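Local coordinates for protein GTP cyclohydrolase 1 type 2 homolog (Thermus thermophilus, PDB 2YYB) that is of unknown function but probably binds divalent metal ions, as a member of the GTP cyclohydrolase I type 2/NIF3 family, at residues G175-V180 and H192-E197; V7-A12 and A227-P232; K71-P74 and H78-R81. All coordinates share one frame; numbering follows the deposited sequence.

Contact 1: G175-V180 and H192-E197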
loop_
_atom_site.group_PDB
_atom_site.type_symbol
_atom_site.label_atom_id
_atom_site.label_comp_id
_atom_site.label_asym_id
_atom_site.label_seq_id
_atom_site.Cartn_x
_atom_site.Cartn_y
_atom_site.Cartn_z
ATOM N N GLY A 175 -9.714 4.219 -21.329
ATOM C CA GLY A 175 -9.452 3.268 -20.270
ATOM C C GLY A 175 -10.644 2.351 -20.055
ATOM O O GLY A 175 -10.473 1.198 -19.640
ATOM N N LEU A 176 -11.845 2.859 -20.352
ATOM C CA LEU A 176 -13.095 2.101 -20.203
ATOM C C LEU A 176 -13.448 1.186 -21.387
ATOM O O LEU A 176 -14.462 0.491 -21.345
ATOM C CB LEU A 176 -14.271 3.055 -19.970
ATOM C CG LEU A 176 -14.460 3.705 -18.593
ATOM C CD1 LEU A 176 -15.412 4.913 -18.715
ATOM C CD2 LEU A 176 -15.003 2.671 -17.609
ATOM N N LEU A 177 -12.622 1.187 -22.431
ATOM C CA LEU A 177 -12.867 0.370 -23.619
ATOM C C LEU A 177 -13.316 -1.073 -23.363
ATOM O O LEU A 177 -14.331 -1.513 -23.893
ATOM C CB LEU A 177 -11.621 0.343 -24.496
ATOM C CG LEU A 177 -11.884 0.532 -25.988
ATOM C CD1 LEU A 177 -12.632 1.826 -26.200
ATOM C CD2 LEU A 177 -10.577 0.566 -26.740
ATOM N N PRO A 178 -12.567 -1.820 -22.540
ATOM C CA PRO A 178 -12.868 -3.215 -22.210
ATOM C C PRO A 178 -14.265 -3.526 -21.696
ATOM O O PRO A 178 -14.733 -4.658 -21.823
ATOM C CB PRO A 178 -11.790 -3.558 -21.191
ATOM C CG PRO A 178 -11.532 -2.252 -20.527
ATOM C CD PRO A 178 -11.442 -1.344 -21.715
ATOM N N LYS A 179 -14.937 -2.534 -21.122
ATOM C CA LYS A 179 -16.281 -2.741 -20.594
ATOM C C LYS A 179 -17.376 -2.266 -21.557
ATOM O O LYS A 179 -18.549 -2.590 -21.387
ATOM C CB LYS A 179 -16.412 -2.033 -19.244
ATOM C CG LYS A 179 -15.491 -2.592 -18.157
ATOM C CD LYS A 179 -15.649 -1.835 -16.843
ATOM C CE LYS A 179 -15.107 -2.627 -15.646
ATOM N NZ LYS A 179 -13.625 -2.854 -15.694
ATOM N N VAL A 180 -16.984 -1.513 -22.577
ATOM C CA VAL A 180 -17.938 -1.005 -23.554
ATOM C C VAL A 180 -18.738 -2.145 -24.150
ATOM O O VAL A 180 -18.171 -3.092 -24.694
ATOM C CB VAL A 180 -17.227 -0.259 -24.705
ATOM C CG1 VAL A 180 -18.227 0.119 -25.772
ATOM C CG2 VAL A 180 -16.549 0.988 -24.174
ATOM N N HIS A 192 -3.199 5.566 -28.718
ATOM C CA HIS A 192 -2.590 4.565 -29.567
ATOM C C HIS A 192 -2.755 3.165 -28.954
ATOM O O HIS A 192 -3.095 2.209 -29.642
ATOM C CB HIS A 192 -1.102 4.852 -29.746
ATOM C CG HIS A 192 -0.365 3.765 -30.469
ATOM N ND1 HIS A 192 -0.425 3.600 -31.838
ATOM C CD2 HIS A 192 0.414 2.757 -30.006
ATOM C CE1 HIS A 192 0.286 2.540 -32.183
ATOM N NE2 HIS A 192 0.804 2.010 -31.090
ATOM N N SER A 193 -2.522 3.043 -27.651
ATOM C CA SER A 193 -2.624 1.740 -27.005
ATOM C C SER A 193 -3.974 1.010 -27.095
ATOM O O SER A 193 -4.055 -0.139 -26.674
ATOM C CB SER A 193 -2.221 1.846 -25.536
ATOM O OG SER A 193 -3.169 2.598 -24.806
ATOM N N VAL A 194 -5.029 1.644 -27.613
ATOM C CA VAL A 194 -6.309 0.939 -27.714
ATOM C C VAL A 194 -6.729 0.710 -29.150
ATOM O O VAL A 194 -7.801 0.176 -29.411
ATOM C CB VAL A 194 -7.473 1.669 -27.000
ATOM C CG1 VAL A 194 -7.188 1.771 -25.513
ATOM C CG2 VAL A 194 -7.704 3.026 -27.630
ATOM N N PHE A 195 -5.882 1.108 -30.084
ATOM C CA PHE A 195 -6.175 0.926 -31.492
ATOM C C PHE A 195 -6.585 -0.510 -31.860
ATOM O O PHE A 195 -7.746 -0.772 -32.155
ATOM C CB PHE A 195 -4.968 1.319 -32.325
ATOM C CG PHE A 195 -5.265 1.427 -33.780
ATOM C CD1 PHE A 195 -5.991 2.509 -34.270
ATOM C CD2 PHE A 195 -4.858 0.436 -34.658
ATOM C CE1 PHE A 195 -6.306 2.602 -35.620
ATOM C CE2 PHE A 195 -5.168 0.518 -36.007
ATOM C CZ PHE A 195 -5.895 1.605 -36.488
ATOM N N HIS A 196 -5.634 -1.437 -31.843
ATOM C CA HIS A 196 -5.921 -2.816 -32.219
ATOM C C HIS A 196 -7.052 -3.474 -31.461
ATOM O O HIS A 196 -7.849 -4.212 -32.043
ATOM C CB HIS A 196 -4.645 -3.657 -32.129
ATOM C CG HIS A 196 -3.606 -3.244 -33.125
ATOM N ND1 HIS A 196 -3.747 -3.474 -34.478
ATOM C CD2 HIS A 196 -2.466 -2.524 -32.983
ATOM C CE1 HIS A 196 -2.742 -2.910 -35.124
ATOM N NE2 HIS A 196 -1.951 -2.327 -34.240
ATOM N N GLU A 197 -7.147 -3.201 -30.168
ATOM C CA GLU A 197 -8.216 -3.803 -29.396
ATOM C C GLU A 197 -9.577 -3.347 -29.965
ATOM O O GLU A 197 -10.485 -4.161 -30.165
ATOM C CB GLU A 197 -8.091 -3.416 -27.928
ATOM C CG GLU A 197 -9.035 -4.192 -27.054
ATOM C CD GLU A 197 -9.290 -3.532 -25.712
ATOM O OE1 GLU A 197 -10.235 -3.971 -25.010
ATOM O OE2 GLU A 197 -8.549 -2.584 -25.365
#

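Contact 2: V7-A12 and A227-P232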
loop_
_atom_site.group_PDB
_atom_site.type_symbol
_atom_site.label_atom_id
_atom_site.label_comp_id
_atom_site.label_asym_id
_atom_site.label_seq_id
_atom_site.Cartn_x
_atom_site.Cartn_y
_atom_site.Cartn_z
ATOM N N VAL A 7 -21.130 28.526 -3.205
ATOM C CA VAL A 7 -20.289 27.353 -3.044
ATOM C C VAL A 7 -21.065 26.213 -2.359
ATOM O O VAL A 7 -20.955 25.051 -2.763
ATOM C CB VAL A 7 -19.002 27.682 -2.247
ATOM C CG1 VAL A 7 -18.225 26.416 -1.974
ATOM C CG2 VAL A 7 -18.131 28.646 -3.040
ATOM N N ARG A 8 -21.858 26.549 -1.345
ATOM C CA ARG A 8 -22.654 25.557 -0.632
ATOM C C ARG A 8 -23.648 24.900 -1.584
ATOM O O ARG A 8 -23.758 23.670 -1.634
ATOM C CB ARG A 8 -23.418 26.221 0.511
ATOM C CG ARG A 8 -23.219 25.594 1.876
ATOM C CD ARG A 8 -22.955 26.679 2.901
ATOM N NE ARG A 8 -23.816 27.839 2.682
ATOM C CZ ARG A 8 -23.563 29.060 3.151
ATOM N NH1 ARG A 8 -22.468 29.279 3.874
ATOM N NH2 ARG A 8 -24.392 30.068 2.884
ATOM N N TYR A 9 -24.366 25.722 -2.345
ATOM C CA TYR A 9 -25.333 25.196 -3.292
ATOM C C TYR A 9 -24.653 24.247 -4.269
ATOM O O TYR A 9 -25.071 23.095 -4.408
ATOM C CB TYR A 9 -25.993 26.316 -4.081
ATOM C CG TYR A 9 -26.936 25.807 -5.154
ATOM C CD1 TYR A 9 -28.181 25.242 -4.816
ATOM C CD2 TYR A 9 -26.603 25.905 -6.509
ATOM C CE1 TYR A 9 -29.076 24.796 -5.811
ATOM C CE2 TYR A 9 -27.487 25.462 -7.501
ATOM C CZ TYR A 9 -28.720 24.912 -7.144
ATOM O OH TYR A 9 -29.589 24.496 -8.124
ATOM N N LEU A 10 -23.604 24.725 -4.940
ATOM C CA LEU A 10 -22.886 23.901 -5.910
ATOM C C LEU A 10 -22.396 22.575 -5.347
ATOM O O LEU A 10 -22.561 21.534 -5.980
ATOM C CB LEU A 10 -21.724 24.683 -6.506
ATOM C CG LEU A 10 -22.229 25.808 -7.412
ATOM C CD1 LEU A 10 -21.056 26.601 -7.980
ATOM C CD2 LEU A 10 -23.057 25.195 -8.530
ATOM N N ASP A 11 -21.805 22.597 -4.161
ATOM C CA ASP A 11 -21.334 21.358 -3.568
ATOM C C ASP A 11 -22.538 20.428 -3.388
ATOM O O ASP A 11 -22.437 19.205 -3.540
ATOM C CB ASP A 11 -20.677 21.631 -2.217
ATOM C CG ASP A 11 -19.393 22.443 -2.340
ATOM O OD1 ASP A 11 -18.937 22.973 -1.314
ATOM O OD2 ASP A 11 -18.830 22.543 -3.454
ATOM N N ALA A 12 -23.684 21.021 -3.080
ATOM C CA ALA A 12 -24.902 20.252 -2.868
ATOM C C ALA A 12 -25.444 19.696 -4.174
ATOM O O ALA A 12 -25.636 18.484 -4.315
ATOM C CB ALA A 12 -25.951 21.124 -2.211
ATOM N N ALA A 227 -30.571 30.603 -14.195
ATOM C CA ALA A 227 -31.988 30.318 -14.181
ATOM C C ALA A 227 -32.489 30.371 -12.765
ATOM O O ALA A 227 -33.605 30.796 -12.513
ATOM C CB ALA A 227 -32.252 28.934 -14.773
ATOM N N ARG A 228 -31.649 29.956 -11.830
ATOM C CA ARG A 228 -32.062 29.912 -10.442
ATOM C C ARG A 228 -31.609 31.082 -9.570
ATOM O O ARG A 228 -32.134 31.268 -8.468
ATOM C CB ARG A 228 -31.586 28.599 -9.836
ATOM C CG ARG A 228 -31.989 28.384 -8.417
ATOM C CD ARG A 228 -31.165 27.275 -7.825
ATOM N NE ARG A 228 -31.321 27.189 -6.377
ATOM C CZ ARG A 228 -32.263 26.484 -5.758
ATOM N NH1 ARG A 228 -33.150 25.783 -6.463
ATOM N NH2 ARG A 228 -32.315 26.487 -4.431
ATOM N N PHE A 229 -30.657 31.878 -10.047
ATOM C CA PHE A 229 -30.160 32.997 -9.257
ATOM C C PHE A 229 -29.996 34.260 -10.071
ATOM O O PHE A 229 -29.558 35.284 -9.554
ATOM C CB PHE A 229 -28.812 32.652 -8.634
ATOM C CG PHE A 229 -28.863 31.505 -7.677
ATOM C CD1 PHE A 229 -29.586 31.600 -6.501
ATOM C CD2 PHE A 229 -28.165 30.331 -7.946
ATOM C CE1 PHE A 229 -29.621 30.548 -5.602
ATOM C CE2 PHE A 229 -28.194 29.273 -7.053
ATOM C CZ PHE A 229 -28.922 29.378 -5.876
ATOM N N GLY A 230 -30.320 34.190 -11.350
ATOM C CA GLY A 230 -30.198 35.373 -12.174
ATOM C C GLY A 230 -28.782 35.872 -12.371
ATOM O O GLY A 230 -28.587 37.003 -12.821
ATOM N N LEU A 231 -27.786 35.057 -12.032
ATOM C CA LEU A 231 -26.393 35.465 -12.241
ATOM C C LEU A 231 -26.098 35.406 -13.743
ATOM O O LEU A 231 -26.405 34.432 -14.415
ATOM C CB LEU A 231 -25.408 34.533 -11.502
ATOM C CG LEU A 231 -25.360 34.518 -9.964
ATOM C CD1 LEU A 231 -24.479 33.372 -9.486
ATOM C CD2 LEU A 231 -24.842 35.859 -9.425
ATOM N N PRO A 232 -25.559 36.484 -14.299
ATOM C CA PRO A 232 -25.250 36.445 -15.725
ATOM C C PRO A 232 -23.944 35.651 -15.876
ATOM O O PRO A 232 -23.178 35.516 -14.911
ATOM C CB PRO A 232 -25.069 37.915 -16.072
ATOM C CG PRO A 232 -24.530 38.495 -14.787
ATOM C CD PRO A 232 -25.413 37.845 -13.762
#

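Contact 3: K71-P74 and H78-R81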
loop_
_atom_site.group_PDB
_atom_site.type_symbol
_atom_site.label_atom_id
_atom_site.label_comp_id
_atom_site.label_asym_id
_atom_site.label_seq_id
_atom_site.Cartn_x
_atom_site.Cartn_y
_atom_site.Cartn_z
ATOM N N LYS A 71 -1.272 16.338 -5.927
ATOM C CA LYS A 71 0.154 16.654 -6.021
ATOM C C LYS A 71 0.379 18.085 -5.533
ATOM O O LYS A 71 -0.071 19.042 -6.172
ATOM C CB LYS A 71 0.625 16.561 -7.477
ATOM C CG LYS A 71 -0.209 17.414 -8.440
ATOM C CD LYS A 71 0.460 17.575 -9.798
ATOM C CE LYS A 71 -0.433 18.363 -10.762
ATOM N NZ LYS A 71 -0.834 19.702 -10.227
ATOM N N PRO A 72 1.055 18.255 -4.387
ATOM C CA PRO A 72 1.294 19.619 -3.897
ATOM C C PRO A 72 2.469 20.202 -4.707
ATOM O O PRO A 72 3.538 19.597 -4.780
ATOM C CB PRO A 72 1.642 19.392 -2.431
ATOM C CG PRO A 72 2.448 18.111 -2.512
ATOM C CD PRO A 72 1.620 17.248 -3.467
ATOM N N PHE A 73 2.258 21.354 -5.334
ATOM C CA PHE A 73 3.302 21.986 -6.135
ATOM C C PHE A 73 3.678 23.330 -5.553
ATOM O O PHE A 73 2.833 24.036 -5.009
ATOM C CB PHE A 73 2.824 22.189 -7.570
ATOM C CG PHE A 73 1.484 22.864 -7.672
ATOM C CD1 PHE A 73 0.311 22.135 -7.533
ATOM C CD2 PHE A 73 1.395 24.230 -7.913
ATOM C CE1 PHE A 73 -0.939 22.760 -7.638
ATOM C CE2 PHE A 73 0.152 24.864 -8.019
ATOM C CZ PHE A 73 -1.014 24.130 -7.882
ATOM N N PRO A 74 4.951 23.712 -5.676
ATOM C CA PRO A 74 5.400 24.998 -5.140
ATOM C C PRO A 74 4.746 26.145 -5.892
ATOM O O PRO A 74 4.543 26.031 -7.087
ATOM C CB PRO A 74 6.909 24.949 -5.363
ATOM C CG PRO A 74 7.021 24.143 -6.610
ATOM C CD PRO A 74 6.037 23.033 -6.402
ATOM N N HIS A 78 4.862 29.486 -13.381
ATOM C CA HIS A 78 3.533 29.645 -13.930
ATOM C C HIS A 78 2.428 29.429 -12.894
ATOM O O HIS A 78 1.315 29.909 -13.072
ATOM C CB HIS A 78 3.339 28.739 -15.152
ATOM C CG HIS A 78 3.064 27.308 -14.819
ATOM N ND1 HIS A 78 4.054 26.432 -14.432
ATOM C CD2 HIS A 78 1.916 26.590 -14.864
ATOM C CE1 HIS A 78 3.526 25.231 -14.262
ATOM N NE2 HIS A 78 2.231 25.299 -14.518
ATOM N N HIS A 79 2.732 28.724 -11.806
ATOM C CA HIS A 79 1.731 28.517 -10.762
ATOM C C HIS A 79 1.496 29.830 -10.012
ATOM O O HIS A 79 0.377 30.146 -9.595
ATOM C CB HIS A 79 2.195 27.467 -9.769
ATOM C CG HIS A 79 2.417 26.129 -10.380
ATOM N ND1 HIS A 79 3.641 25.499 -10.363
ATOM C CD2 HIS A 79 1.571 25.297 -11.029
ATOM C CE1 HIS A 79 3.541 24.335 -10.976
ATOM N NE2 HIS A 79 2.296 24.188 -11.390
ATOM N N LYS A 80 2.570 30.594 -9.841
ATOM C CA LYS A 80 2.448 31.845 -9.160
ATOM C C LYS A 80 1.687 32.834 -10.013
ATOM O O LYS A 80 0.774 33.500 -9.510
ATOM C CB LYS A 80 3.803 32.429 -8.839
ATOM C CG LYS A 80 3.669 33.612 -7.932
ATOM C CD LYS A 80 4.764 34.583 -8.163
ATOM C CE LYS A 80 4.601 35.803 -7.298
ATOM N NZ LYS A 80 5.567 36.784 -7.790
ATOM N N ARG A 81 2.049 32.936 -11.292
ATOM C CA ARG A 81 1.374 33.885 -12.181
ATOM C C ARG A 81 -0.125 33.651 -12.240
ATOM O O ARG A 81 -0.904 34.613 -12.274
ATOM C CB ARG A 81 1.969 33.859 -13.596
ATOM C CG ARG A 81 3.370 34.486 -13.670
ATOM C CD ARG A 81 3.820 34.735 -15.092
ATOM N NE ARG A 81 3.923 33.491 -15.838
ATOM C CZ ARG A 81 4.918 32.623 -15.700
ATOM N NH1 ARG A 81 5.912 32.874 -14.846
ATOM N NH2 ARG A 81 4.911 31.491 -16.401
#

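Contact 1: G175-V180 and H192-E197
Glu197 and Val194 reach from one beta-alpha-beta crossover to Leu177 and Pro178 of the preceding connection in the same four-stranded sheet. The 3-10 turn lies between the parallel strands 166-169 and 184-187; helix 195-200 lies between 184-187 and the next parallel strand, 204-207. Glu197 can be followed outward. Its CB starts toward the 3-10 turn, CG stands anti to the backbone N (chi1 -171°), and the extended chain beyond it carries the carboxylate across the gap to 175-180. There the two oxygens part company. OE1 lies beside Pro178, 3.9 Å from Pro178 CA and 4.1 Å from Pro178 CB, while its strong polar partner is Arg201, which forms a salt bridge to it. OE2 rests against the leucine, 4.0 Å from Leu177 CD2. Since no hydrogen bond links the segments, the carboxylate meets 175-180 by van der Waals contact and its charge is probably balanced by Arg201, just beyond the helix. Leu177 also packs on Phe185 of strand 184-187, and so touches both the sheet and Val194. On the second subunit, another copy of this protein, Asp44 accepts a hydrogen bond from His192, and His238 meets the ring of His196. Leu177 CD2 meets Val194 at CB, 3.3 Å away on the side of that carbon's hydrogen, with CG1 and CG2 farther off and nearly equidistant (3.8 and 3.9 Å).

Contact 2: V7-A12 and A227-P232
Arg228 and Phe229, near the C-terminal end of helix 216-229, meet the single residue Tyr9 of helix 3-13. Arg228 comes first: with CG anti to the backbone N (chi1 -178°), the extended chain crosses the phenol obliquely and lays the guanidinium nearly parallel to the ring, planes 13° apart. Tyr9 CE1 sits over one guanidinium face, 3.3 Å above it and off centre. Phe229 follows with its edge turned to a face of Tyr9. The ring centroids of Tyr9 and Phe229 are 5.2 Å apart and the planes stand at 89°, a T-shaped pair; its nearest atoms are Phe229 CE2 and Tyr9 CD2, at 3.8 Å. Arg228 CG covers a face of the Phe229 ring. Gly230 then leaves helical geometry with a positive phi, and Pro232 pairs by its backbone with Val39. The Tyr9 hydroxyl is hydrogen-bonded to His224 of helix 216-229, one turn before Arg228. Replacing Tyr9 by an alanine is likely to leave the Phe229 edge and the Arg228 guanidinium without the ring they lie against, and His224 without its hydroxyl partner. Leu10 touches Leu221, Leu225 and Phe60, marking a helix pair packed on the five-stranded sheet of an alpha/beta domain.

Contact 3: K71-P74 and H78-R81
The carbonyl oxygen of Pro74 approaches the imidazole of His79: Pro74 O lies 3.4 Å from the His79 atom modelled as ND1. The firmer evidence lies in the ring planes, which a half-turn of the imidazole would leave unchanged. Phe73 and His79 have centroids 4.2 Å apart and planes inclined at 39°, an oblique pair that fits neither an offset stack nor a T-shape. Phe73 CD2 lies over the centre of one imidazole face, and the neighbouring ring atom, Phe73 CE2, is 3.7 Å from His79 CB, so one side of the phenyl ring does the touching. The phenylalanine gets there because its CG is placed between the backbone N and the carbonyl carbon (chi1 50°), which swings the ring toward the helix. The opposite face of His79 is taken by its sequence neighbour, His78, whose CE1 sits above it toward the rim. Held from both faces, the imidazole has little freedom to tilt. Phe68 meets Phe73 in turn and lengthens the aromatic cluster. Both segments lie at subunit boundaries: Pro74 packs on Leu28 and Lys80 on Phe87 of the third subunit, whereas His78 and Arg81 touch Glu200 of the second subunit. In the fold, the loop turns back on the first turn of helix 77-88, the helical link of a beta-alpha-beta crossover between the parallel strands 60-63 and 92-95; the first of these strands leads directly into His64 and His65, which probably bind the divalent metal ions.

Overall arrangement
Two sheets divide the contacts. Contact 1 belongs to the four-stranded sheet, contacts 2 and 3 to the five-stranded one, and contacts 1 and 2 lie on opposite sides of the chain's centre, their own centres about 38 Å apart. None touches another; the nearest atoms of contacts 2 and 3 are still about 18 Å apart. Contact 1 is partly buried and relies on aliphatic packing, whereas the two surface contacts use rings: a T-shaped pair with an arginine guanidinium laid nearly parallel to the tyrosine ring in contact 2, an oblique pair in contact 3. Sequence span differs too. Contact 2 joins the chain's two ends, contacts 1 and 3 short local links. Contacts 1 and 3 adjoin other subunits; no other chain touches contact 2.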